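Local coordinates for protein potential RNA-dependent RNA polymerase (Human picobirnavirus, PDB 5I62) that copies RNA from an RNA template as an RNA-dependent RNA polymerase, probably serving both transcription and replication of the viral genome, at residues A[127-132]-A[214-219]; A[171-176]-A[207-212]. All blocks are in the same frame, centred on the assembly; numbering follows the deposited sequence.

Contact 1. Residues A[127-132]-A[214-219]; sequences RSEVNT and ELQVYQ
R127 and Q216 bind each other through two of the three hydrogen bonds across the contact. The backbone N of R127 donates to the carbonyl O of Q216 over 2.9 Å. In return the side-chain NE2 of Q216 gives a short bond of 2.6 Å to the carbonyl O of R127, which lies close to the amide plane. Glutamine suits this place because its chain, extended beyond CG, carries an N-H out from the helix to a peptide that has not yet entered a helix of its own; the amide is held at its other end too, OE1 accepting from R213. A third bond runs from NE2 of Q219 to the backbone O of T132 at 3.2 Å, nearly straight at 165°.

S128 caps helix 129-135: its OG accepts from the backbone N of N131 at 3.1 Å, and serine suits the N-cap because its short hydroxyl can turn back to a first-turn N-H. Its carbonyl O takes both the backbone N and OG1 of T132, the hydroxyl coming from above the carbonyl plane.

Van der Waals contacts complete the interface. Chi1 of -58° puts OG1 of T132 beside its backbone N, against CG of Q216, and leaves CG2 anti to that N, 3.6 Å from CB of L215. E129 brings its CG methylene up to the Q216 amide, 3.6 Å from OE1, with carboxylate and amide planes 78° apart; its own OE1 is bound by the backbone N of C160.

The first turn of helix 129-135 thus docks on the long helix 208-228, whose E214 and Y218 reach S324, G325 and D330, with E129 linking on to strand 160-165.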
ATOM      1  N   ARG A 127       1.903  17.688  15.299  1.00 20.76           N
ATOM      2  CA  ARG A 127       3.039  17.355  16.133  1.00 26.92           C
ATOM      3  C   ARG A 127       4.245  18.193  15.704  1.00 29.85           C
ATOM      4  O   ARG A 127       4.305  18.698  14.583  1.00 26.57           O
ATOM      5  CB  ARG A 127       3.350  15.872  16.031  1.00 27.48           C
ATOM      6  CG  ARG A 127       2.272  15.025  16.648  1.00 38.75           C
ATOM      7  CD  ARG A 127       2.810  13.704  17.101  1.00 38.06           C
ATOM      8  NE  ARG A 127       3.371  13.781  18.445  1.00 43.90           N
ATOM      9  CZ  ARG A 127       3.875  12.737  19.092  1.00 42.56           C
ATOM     10  NH1 ARG A 127       3.874  11.542  18.504  1.00 44.22           N
ATOM     11  NH2 ARG A 127       4.373  12.892  20.314  1.00 38.87           N
ATOM     12  N   SER A 128       5.207  18.354  16.613  1.00 30.20           N
ATOM     13  CA  SER A 128       6.394  19.122  16.259  1.00 31.13           C
ATOM     14  C   SER A 128       7.285  18.304  15.332  1.00 26.41           C
ATOM     15  O   SER A 128       7.205  17.072  15.281  1.00 27.93           O
ATOM     16  CB  SER A 128       7.192  19.519  17.500  1.00 29.56           C
ATOM     17  OG  SER A 128       7.781  18.368  18.058  1.00 28.64           O
ATOM     18  N   GLU A 129       8.152  19.003  14.596  1.00 28.92           N
ATOM     19  CA  GLU A 129       9.071  18.299  13.709  1.00 26.70           C
ATOM     20  C   GLU A 129       9.934  17.307  14.482  1.00 25.42           C
ATOM     21  O   GLU A 129      10.158  16.183  14.023  1.00 24.14           O
ATOM     22  CB  GLU A 129       9.922  19.299  12.915  1.00 26.16           C
ATOM     23  CG  GLU A 129       9.075  20.058  11.904  1.00 27.31           C
ATOM     24  CD  GLU A 129       9.841  20.996  10.992  1.00 31.81           C
ATOM     25  OE1 GLU A 129      11.073  21.162  11.143  1.00 26.89           O
ATOM     26  OE2 GLU A 129       9.176  21.573  10.102  1.00 32.31           O
ATOM     27  N   VAL A 130      10.394  17.688  15.674  1.00 30.97           N
ATOM     28  CA  VAL A 130      11.263  16.804  16.448  1.00 27.23           C
ATOM     29  C   VAL A 130      10.507  15.557  16.881  1.00 26.14           C
ATOM     30  O   VAL A 130      11.004  14.431  16.751  1.00 30.07           O
ATOM     31  CB  VAL A 130      11.853  17.537  17.669  1.00 28.79           C
ATOM     32  CG1 VAL A 130      12.611  16.552  18.549  1.00 32.01           C
ATOM     33  CG2 VAL A 130      12.784  18.652  17.231  1.00 34.76           C
ATOM     34  N   ASN A 131       9.305  15.742  17.432  1.00 30.70           N
ATOM     35  CA  ASN A 131       8.522  14.593  17.877  1.00 34.12           C
ATOM     36  C   ASN A 131       8.155  13.700  16.700  1.00 32.20           C
ATOM     37  O   ASN A 131       8.214  12.466  16.800  1.00 30.83           O
ATOM     38  CB  ASN A 131       7.284  15.066  18.637  1.00 27.76           C
ATOM     39  CG  ASN A 131       7.642  15.747  19.951  1.00 37.03           C
ATOM     40  OD1 ASN A 131       8.658  15.417  20.567  1.00 40.93           O
ATOM     41  ND2 ASN A 131       6.822  16.712  20.377  1.00 35.88           N
ATOM     42  N   THR A 132       7.821  14.313  15.560  1.00 28.49           N
ATOM     43  CA  THR A 132       7.491  13.551  14.360  1.00 28.37           C
ATOM     44  C   THR A 132       8.675  12.715  13.888  1.00 28.61           C
ATOM     45  O   THR A 132       8.531  11.522  13.597  1.00 27.99           O
ATOM     46  CB  THR A 132       7.037  14.507  13.249  1.00 25.18           C
ATOM     47  OG1 THR A 132       5.910  15.259  13.699  1.00 24.26           O
ATOM     48  CG2 THR A 132       6.673  13.739  11.997  1.00 22.75           C
ATOM     49  N   GLU A 214       4.685  16.723   6.229  1.00 15.90           N
ATOM     50  CA  GLU A 214       3.424  16.008   6.023  1.00 17.37           C
ATOM     51  C   GLU A 214       3.026  15.225   7.270  1.00 18.42           C
ATOM     52  O   GLU A 214       1.882  15.308   7.737  1.00 17.08           O
ATOM     53  CB  GLU A 214       3.544  15.062   4.835  1.00 18.28           C
ATOM     54  CG  GLU A 214       3.690  15.720   3.488  1.00 17.34           C
ATOM     55  CD  GLU A 214       3.959  14.676   2.418  1.00 21.13           C
ATOM     56  OE1 GLU A 214       4.712  13.708   2.701  1.00 22.70           O
ATOM     57  OE2 GLU A 214       3.430  14.821   1.308  1.00 20.77           O
ATOM     58  N   LEU A 215       3.975  14.484   7.846  1.00 15.57           N
ATOM     59  CA  LEU A 215       3.647  13.585   8.944  1.00 18.39           C
ATOM     60  C   LEU A 215       3.335  14.319  10.238  1.00 18.96           C
ATOM     61  O   LEU A 215       2.778  13.710  11.154  1.00 19.57           O
ATOM     62  CB  LEU A 215       4.778  12.584   9.163  1.00 19.28           C
ATOM     63  CG  LEU A 215       4.947  11.519   8.076  1.00 23.96           C
ATOM     64  CD1 LEU A 215       6.182  10.673   8.354  1.00 25.67           C
ATOM     65  CD2 LEU A 215       3.727  10.632   7.992  1.00 25.43           C
ATOM     66  N   GLN A 216       3.678  15.608  10.344  1.00 19.19           N
ATOM     67  CA  GLN A 216       3.214  16.380  11.492  1.00 20.22           C
ATOM     68  C   GLN A 216       1.689  16.338  11.612  1.00 21.39           C
ATOM     69  O   GLN A 216       1.150  16.527  12.707  1.00 18.12           O
ATOM     70  CB  GLN A 216       3.681  17.828  11.391  1.00 17.94           C
ATOM     71  CG  GLN A 216       5.171  18.043  11.631  1.00 20.78           C
ATOM     72  CD  GLN A 216       5.506  19.511  11.575  1.00 25.96           C
ATOM     73  OE1 GLN A 216       5.808  20.046  10.507  1.00 25.69           O
ATOM     74  NE2 GLN A 216       5.391  20.190  12.714  1.00 22.87           N
ATOM     75  N   VAL A 217       0.987  16.140  10.494  1.00 17.98           N
ATOM     76  CA  VAL A 217      -0.465  15.978  10.501  1.00 14.68           C
ATOM     77  C   VAL A 217      -0.833  14.503  10.399  1.00 16.37           C
ATOM     78  O   VAL A 217      -1.651  13.999  11.175  1.00 19.39           O
ATOM     79  CB  VAL A 217      -1.128  16.774   9.366  1.00 16.85           C
ATOM     80  CG1 VAL A 217      -2.551  16.246   9.122  1.00 17.16           C
ATOM     81  CG2 VAL A 217      -1.178  18.246   9.714  1.00 14.19           C
ATOM     82  N   TYR A 218      -0.243  13.789   9.445  1.00 15.70           N
ATOM     83  CA  TYR A 218      -0.748  12.450   9.160  1.00 17.68           C
ATOM     84  C   TYR A 218      -0.434  11.468  10.284  1.00 20.17           C
ATOM     85  O   TYR A 218      -1.210  10.531  10.526  1.00 16.13           O
ATOM     86  CB  TYR A 218      -0.211  11.954   7.826  1.00 15.77           C
ATOM     87  CG  TYR A 218      -0.762  12.747   6.675  1.00 16.91           C
ATOM     88  CD1 TYR A 218      -2.126  12.722   6.392  1.00 16.03           C
ATOM     89  CD2 TYR A 218       0.061  13.525   5.873  1.00 17.99           C
ATOM     90  CE1 TYR A 218      -2.659  13.454   5.344  1.00 18.01           C
ATOM     91  CE2 TYR A 218      -0.462  14.256   4.808  1.00 19.21           C
ATOM     92  CZ  TYR A 218      -1.824  14.210   4.546  1.00 18.98           C
ATOM     93  OH  TYR A 218      -2.360  14.924   3.494  1.00 17.46           O
ATOM     94  N   GLN A 219       0.698  11.659  10.988  1.00 16.80           N
ATOM     95  CA  GLN A 219       1.019  10.780  12.113  1.00 17.61           C
ATOM     96  C   GLN A 219      -0.046  10.843  13.203  1.00 19.54           C
ATOM     97  O   GLN A 219      -0.618   9.793  13.545  1.00 18.55           O
ATOM     98  CB  GLN A 219       2.412  11.123  12.665  1.00 23.51           C
ATOM     99  CG  GLN A 219       3.450  10.084  12.573  1.00 29.43           C
ATOM    100  CD  GLN A 219       4.800  10.648  13.024  1.00 31.47           C
ATOM    101  OE1 GLN A 219       4.876  11.447  13.965  1.00 33.98           O
ATOM    102  NE2 GLN A 219       5.857  10.239  12.348  1.00 32.31           N
TER

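Contact 2. Residues A[171-176]-A[207-212]; sequences MRQNGR and PFAVNI
M171 and A209 mark the closest backbone approach, their CA atoms 7.1 Å apart, where strand 171-173 passes the first turn of helix 208-212 almost perpendicularly, at 92° and 9.4 Å between axes. Side chains and one water link the two segments.

M171 supplies the apolar part. Its flexible thioether bends at chi3 (-54°) to bring CE near P207, and SD lies 3.5 Å from CB of the proline, the two side chains crossing at about a right angle. The same sulfur also meets CG2 of V210 at 3.9 Å. Proline fits the N-cap position, since it needs no N-H there and offers a rigid hydrocarbon surface.

Q173 reaches across with an extended chain, and the small side chain of A209 lets OE1 come within 3.3 Å of its CB. A water lies between strand and helix, donating to OE1 of Q173 at 2.6 Å and accepting from the backbone N of A209 at 2.9 Å. A first-turn helix N-H, lacking an acceptor in the preceding turn, is thereby satisfied, as is a buried amide oxygen.

Beyond Q173 the chain reverses through a type I' turn into strand 176-189, with N174 and G175 both at positive phi, as asparagine and glycine readily adopt. V162 of the adjoining strand 160-165 touches M171, A209 and V210, so two strands of the mixed sheet pack together on the start of helix 208-228.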
ATOM      1  N   MET A 171      12.676  24.024  -0.167  1.00 16.58           N
ATOM      2  CA  MET A 171      12.940  23.340   1.102  1.00 16.70           C
ATOM      3  C   MET A 171      14.030  24.098   1.849  1.00 17.03           C
ATOM      4  O   MET A 171      15.204  24.042   1.464  1.00 16.99           O
ATOM      5  CB  MET A 171      13.345  21.890   0.876  1.00 13.28           C
ATOM      6  CG  MET A 171      12.381  21.126  -0.029  1.00 14.90           C
ATOM      7  SD  MET A 171      12.585  19.350   0.079  1.00 17.88           S
ATOM      8  CE  MET A 171      14.357  19.164  -0.267  1.00 17.03           C
ATOM      9  N   ARG A 172      13.647  24.805   2.908  1.00 15.49           N
ATOM     10  CA  ARG A 172      14.615  25.407   3.822  1.00 19.51           C
ATOM     11  C   ARG A 172      14.916  24.401   4.926  1.00 21.21           C
ATOM     12  O   ARG A 172      14.013  24.004   5.663  1.00 19.92           O
ATOM     13  CB  ARG A 172      14.091  26.711   4.426  1.00 19.86           C
ATOM     14  CG  ARG A 172      14.133  27.911   3.513  1.00 24.87           C
ATOM     15  CD  ARG A 172      15.549  28.495   3.372  1.00 32.81           C
ATOM     16  NE  ARG A 172      16.171  28.894   4.637  1.00 31.14           N
ATOM     17  CZ  ARG A 172      17.421  29.349   4.744  1.00 29.71           C
ATOM     18  NH1 ARG A 172      18.186  29.467   3.658  1.00 29.24           N
ATOM     19  NH2 ARG A 172      17.907  29.689   5.934  1.00 32.18           N
ATOM     20  N   GLN A 173      16.172  23.987   5.043  1.00 15.97           N
ATOM     21  CA  GLN A 173      16.563  22.942   5.985  1.00 18.84           C
ATOM     22  C   GLN A 173      17.744  23.449   6.791  1.00 19.87           C
ATOM     23  O   GLN A 173      18.840  23.585   6.242  1.00 16.15           O
ATOM     24  CB  GLN A 173      16.939  21.645   5.266  1.00 18.77           C
ATOM     25  CG  GLN A 173      15.860  21.103   4.358  1.00 18.26           C
ATOM     26  CD  GLN A 173      16.271  19.828   3.645  1.00 22.06           C
ATOM     27  OE1 GLN A 173      15.481  19.268   2.891  1.00 16.53           O
ATOM     28  NE2 GLN A 173      17.518  19.351   3.895  1.00 16.21           N
ATOM     29  N   ASN A 174      17.512  23.734   8.077  1.00 22.28           N
ATOM     30  CA  ASN A 174      18.548  24.179   9.011  1.00 23.57           C
ATOM     31  C   ASN A 174      19.595  25.070   8.346  1.00 20.19           C
ATOM     32  O   ASN A 174      20.772  24.709   8.294  1.00 20.89           O
ATOM     33  CB  ASN A 174      19.229  22.968   9.662  1.00 19.89           C
ATOM     34  CG  ASN A 174      20.072  23.352  10.862  1.00 27.82           C
ATOM     35  OD1 ASN A 174      19.932  24.450  11.390  1.00 25.81           O
ATOM     36  ND2 ASN A 174      20.948  22.447  11.299  1.00 26.36           N
ATOM     37  N   GLY A 175      19.179  26.214   7.791  1.00 22.89           N
ATOM     38  CA  GLY A 175      20.124  27.171   7.228  1.00 19.59           C
ATOM     39  C   GLY A 175      20.432  27.016   5.752  1.00 19.82           C
ATOM     40  O   GLY A 175      21.057  27.908   5.178  1.00 18.86           O
ATOM     41  N   ARG A 176      20.023  25.919   5.121  1.00 17.56           N
ATOM     42  CA  ARG A 176      20.206  25.697   3.696  1.00 18.56           C
ATOM     43  C   ARG A 176      18.879  25.905   2.966  1.00 18.32           C
ATOM     44  O   ARG A 176      17.816  25.639   3.515  1.00 18.05           O
ATOM     45  CB  ARG A 176      20.696  24.275   3.416  1.00 17.21           C
ATOM     46  CG  ARG A 176      22.082  23.946   3.933  1.00 16.63           C
ATOM     47  CD  ARG A 176      22.046  23.479   5.386  1.00 18.42           C
ATOM     48  NE  ARG A 176      23.132  22.539   5.683  1.00 21.86           N
ATOM     49  CZ  ARG A 176      23.336  22.001   6.879  1.00 23.37           C
ATOM     50  NH1 ARG A 176      22.534  22.318   7.889  1.00 19.37           N
ATOM     51  NH2 ARG A 176      24.339  21.144   7.066  1.00 22.47           N
ATOM     52  N   PRO A 207      11.412  13.790  -0.535  1.00 17.28           N
ATOM     53  CA  PRO A 207      12.412  14.383   0.360  1.00 17.07           C
ATOM     54  C   PRO A 207      12.007  14.208   1.812  1.00 18.00           C
ATOM     55  O   PRO A 207      10.840  14.373   2.173  1.00 16.17           O
ATOM     56  CB  PRO A 207      12.420  15.870  -0.034  1.00 13.46           C
ATOM     57  CG  PRO A 207      11.838  15.914  -1.413  1.00 17.74           C
ATOM     58  CD  PRO A 207      10.806  14.799  -1.427  1.00 13.63           C
ATOM     59  N   PHE A 208      13.000  13.878   2.637  1.00 14.39           N
ATOM     60  CA  PHE A 208      12.823  13.765   4.081  1.00 16.44           C
ATOM     61  C   PHE A 208      12.087  14.984   4.648  1.00 15.43           C
ATOM     62  O   PHE A 208      11.145  14.839   5.432  1.00 16.26           O
ATOM     63  CB  PHE A 208      14.218  13.599   4.720  1.00 16.45           C
ATOM     64  CG  PHE A 208      14.219  13.128   6.164  1.00 17.43           C
ATOM     65  CD1 PHE A 208      13.105  12.556   6.751  1.00 19.35           C
ATOM     66  CD2 PHE A 208      15.385  13.263   6.940  1.00 18.19           C
ATOM     67  CE1 PHE A 208      13.137  12.126   8.073  1.00 18.75           C
ATOM     68  CE2 PHE A 208      15.413  12.845   8.259  1.00 19.50           C
ATOM     69  CZ  PHE A 208      14.286  12.278   8.832  1.00 19.67           C
ATOM     70  N   ALA A 209      12.505  16.196   4.254  1.00 15.52           N
ATOM     71  CA  ALA A 209      11.888  17.410   4.792  1.00 16.69           C
ATOM     72  C   ALA A 209      10.389  17.468   4.484  1.00 17.09           C
ATOM     73  O   ALA A 209       9.584  17.862   5.341  1.00 14.71           O
ATOM     74  CB  ALA A 209      12.591  18.660   4.249  1.00 14.25           C
ATOM     75  N   VAL A 210       9.993  17.092   3.267  1.00 13.53           N
ATOM     76  CA  VAL A 210       8.567  17.082   2.936  1.00 14.88           C
ATOM     77  C   VAL A 210       7.836  16.046   3.780  1.00 15.80           C
ATOM     78  O   VAL A 210       6.777  16.329   4.350  1.00 16.03           O
ATOM     79  CB  VAL A 210       8.339  16.836   1.429  1.00 14.94           C
ATOM     80  CG1 VAL A 210       6.808  16.760   1.112  1.00 14.16           C
ATOM     81  CG2 VAL A 210       8.989  17.924   0.589  1.00 12.23           C
ATOM     82  N   ASN A 211       8.386  14.829   3.867  1.00 16.41           N
ATOM     83  CA  ASN A 211       7.736  13.776   4.644  1.00 15.63           C
ATOM     84  C   ASN A 211       7.594  14.167   6.118  1.00 19.17           C
ATOM     85  O   ASN A 211       6.562  13.893   6.739  1.00 16.71           O
ATOM     86  CB  ASN A 211       8.506  12.462   4.509  1.00 18.92           C
ATOM     87  CG  ASN A 211       8.114  11.669   3.274  1.00 21.08           C
ATOM     88  OD1 ASN A 211       7.027  11.853   2.703  1.00 24.56           O
ATOM     89  ND2 ASN A 211       8.988  10.785   2.861  1.00 20.22           N
ATOM     90  N   ILE A 212       8.616  14.803   6.701  1.00 15.56           N
ATOM     91  CA  ILE A 212       8.489  15.310   8.072  1.00 16.51           C
ATOM     92  C   ILE A 212       7.311  16.277   8.191  1.00 16.63           C
ATOM     93  O   ILE A 212       6.473  16.161   9.093  1.00 19.53           O
ATOM     94  CB  ILE A 212       9.800  15.986   8.524  1.00 20.26           C
ATOM     95  CG1 ILE A 212      10.941  14.976   8.593  1.00 19.44           C
ATOM     96  CG2 ILE A 212       9.595  16.682   9.880  1.00 19.97           C
ATOM     97  CD1 ILE A 212      12.334  15.637   8.785  1.00 18.21           C
TER
HETATM   98  O   HOH W   1      14.912  16.702   2.666  1.00 13.69           O

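Overall arrangement
Helix 208-228 is common to both contacts: its first turn meets strand 168-173 in contact 2, and the following turns receive helix 129-135 in contact 1. It thus brings together the hairpin and the earlier short helix, and strand 160-165 lies against both contacts. Their centres are 13 Å apart, and they join directly through I212, whose O is 3.8 Å from CG2 of T132 and whose CG2 is 4.0 Å from CG of E129. Along the chain, both segments of contact 2 fall between those of contact 1. The relation to the catalytic region, residues 255-373, runs through contact 1, where E214 and Y218 bond residues of that range.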